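2-oxoglutarate carboxylase small subunit (Hydrogenobacter thermophilus, PDB 7KCT) belongs to the biotin carboxylase family, has an ATP-grasp domain and binds ADP and a magnesium ion. Local coordinates at residues 349-354 with 422-427. Residues are numbered along the deposited sequence; the frame is centred on the assembly and turned at random.
Sequences AEDPKK and GVKTTI
Asp351 and Lys424 form a salt bridge at the open end of an otherwise buried packing contact, where the end of strand 341-351 meets the loop between strand 419-420 and helix 427-435. The side chains run side by side: Lys424 lays CG 3.8 Å from Asp351 CG, then bends at chi2 and chi4 until NZ stands 3.3 Å from Asp351 OD2, above the carboxylate plane. The other oxygen, OD1, accepts from Lys353 N at 3.0 Å, closing an Asx turn; the short side chain keeps OD1 near its own backbone while OD2 faces the lysine. Further in, no hydrogen bond joins the two backbones; Ala349 CA offers a C-H to Lys424 O at 3.4 Å, and its small apolar CB loosely meets Val423 CG2 at 4.4 Å and packs with Ile386 and Ile394 of neighbouring strands. Both segments belong to the biotin carboxylase C-terminal domain, and the loop lies beside its antiparallel sheet. Pro352, its CD 3.7 Å from Thr425 O, has a fixed phi (-61°) that suits the second position of the turn closed by Lys354 N to Asp351 O. Thr425 caps the helix, OG1 accepting from Ile427 N at 3.1 Å, nearly straight (169°). Thr426 turns CG2 to 3.9 Å from Glu350 CG, while its OG1 bonds to Arg346 O and Asn348 N. The buried Glu350 carboxylate has a salt bridge to Arg241 and a hydrogen bond with Ser392.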
loop_
_atom_site.group_PDB
_atom_site.type_symbol
_atom_site.label_atom_id
_atom_site.label_comp_id
_atom_site.label_asym_id
_atom_site.label_seq_id
_atom_site.Cartn_x
_atom_site.Cartn_y
_atom_site.Cartn_z
ATOM N N ALA A 349 1.432 -6.375 20.018
ATOM C CA ALA A 349 2.542 -6.851 20.840
ATOM C C ALA A 349 1.906 -7.635 21.989
ATOM O O ALA A 349 1.583 -7.078 23.034
ATOM C CB ALA A 349 3.388 -5.691 21.362
ATOM N N GLU A 350 1.588 -8.911 21.730
ATOM C CA GLU A 350 1.038 -9.767 22.775
ATOM C C GLU A 350 1.360 -11.219 22.444
ATOM O O GLU A 350 1.646 -11.559 21.295
ATOM C CB GLU A 350 -0.477 -9.539 22.971
ATOM C CG GLU A 350 -1.356 -9.676 21.800
ATOM C CD GLU A 350 -2.727 -8.945 21.991
ATOM O OE1 GLU A 350 -2.854 -7.945 22.757
ATOM O OE2 GLU A 350 -3.694 -9.386 21.339
ATOM N N ASP A 351 1.340 -12.078 23.476
ATOM C CA ASP A 351 1.691 -13.478 23.263
ATOM C C ASP A 351 0.426 -14.316 23.238
ATOM O O ASP A 351 -0.154 -14.583 24.299
ATOM C CB ASP A 351 2.652 -13.968 24.354
ATOM C CG ASP A 351 3.237 -15.367 24.053
ATOM O OD1 ASP A 351 2.696 -16.083 23.169
ATOM O OD2 ASP A 351 4.215 -15.773 24.723
ATOM N N PRO A 352 -0.042 -14.759 22.069
ATOM C CA PRO A 352 -1.253 -15.577 22.044
ATOM C C PRO A 352 -1.152 -16.878 22.808
ATOM O O PRO A 352 -2.181 -17.385 23.268
ATOM C CB PRO A 352 -1.476 -15.857 20.552
ATOM C CG PRO A 352 -0.718 -14.769 19.828
ATOM C CD PRO A 352 0.474 -14.497 20.713
ATOM N N LYS A 353 0.039 -17.458 22.938
ATOM C CA LYS A 353 0.136 -18.702 23.681
ATOM C C LYS A 353 -0.023 -18.488 25.179
ATOM O O LYS A 353 -0.340 -19.441 25.887
ATOM C CB LYS A 353 1.451 -19.392 23.399
ATOM C CG LYS A 353 1.504 -19.949 21.996
ATOM C CD LYS A 353 2.809 -20.709 21.733
ATOM C CE LYS A 353 2.792 -21.344 20.349
ATOM N NZ LYS A 353 3.838 -22.397 20.257
ATOM N N LYS A 354 0.157 -17.261 25.669
ATOM C CA LYS A 354 -0.008 -16.961 27.092
ATOM C C LYS A 354 -1.209 -16.039 27.293
ATOM O O LYS A 354 -1.104 -14.999 27.949
ATOM C CB LYS A 354 1.280 -16.413 27.726
ATOM C CG LYS A 354 2.438 -17.448 27.669
ATOM N N GLY A 422 11.983 -8.826 19.082
ATOM C CA GLY A 422 12.132 -8.053 20.280
ATOM C C GLY A 422 10.978 -8.198 21.225
ATOM O O GLY A 422 11.147 -8.048 22.393
ATOM N N VAL A 423 9.805 -8.464 20.688
ATOM C CA VAL A 423 8.611 -8.680 21.463
ATOM C C VAL A 423 7.788 -9.747 20.781
ATOM O O VAL A 423 7.918 -9.966 19.621
ATOM C CB VAL A 423 7.754 -7.413 21.579
ATOM C CG1 VAL A 423 8.390 -6.396 22.483
ATOM C CG2 VAL A 423 7.475 -6.819 20.234
ATOM N N LYS A 424 6.932 -10.401 21.515
ATOM C CA LYS A 424 6.069 -11.382 20.939
ATOM C C LYS A 424 4.932 -10.649 20.247
ATOM O O LYS A 424 4.543 -9.611 20.671
ATOM C CB LYS A 424 5.492 -12.249 22.035
ATOM C CG LYS A 424 6.044 -13.632 22.106
ATOM C CD LYS A 424 7.395 -13.674 22.743
ATOM C CE LYS A 424 7.776 -15.102 23.104
ATOM N NZ LYS A 424 7.437 -15.360 24.522
ATOM N N THR A 425 4.410 -11.186 19.167
ATOM C CA THR A 425 3.302 -10.542 18.478
ATOM C C THR A 425 2.224 -11.548 18.063
ATOM O O THR A 425 2.437 -12.710 18.125
ATOM C CB THR A 425 3.766 -9.733 17.195
ATOM O OG1 THR A 425 3.977 -10.610 16.113
ATOM C CG2 THR A 425 4.940 -8.858 17.386
ATOM N N THR A 426 1.140 -11.079 17.432
ATOM C CA THR A 426 0.099 -11.937 16.893
ATOM C C THR A 426 0.418 -12.491 15.513
ATOM O O THR A 426 -0.408 -13.244 14.979
ATOM C CB THR A 426 -1.221 -11.181 16.788
ATOM O OG1 THR A 426 -0.964 -9.952 16.106
ATOM C CG2 THR A 426 -1.776 -10.869 18.147
ATOM N N ILE A 427 1.567 -12.156 14.903
ATOM C CA ILE A 427 1.800 -12.538 13.502
ATOM C C ILE A 427 1.722 -14.052 13.300
ATOM O O ILE A 427 0.999 -14.499 12.394
ATOM C CB ILE A 427 3.122 -11.943 13.006
ATOM C CG1 ILE A 427 2.949 -10.442 12.816
ATOM C CG2 ILE A 427 3.578 -12.634 11.711
ATOM C CD1 ILE A 427 4.267 -9.678 12.574
#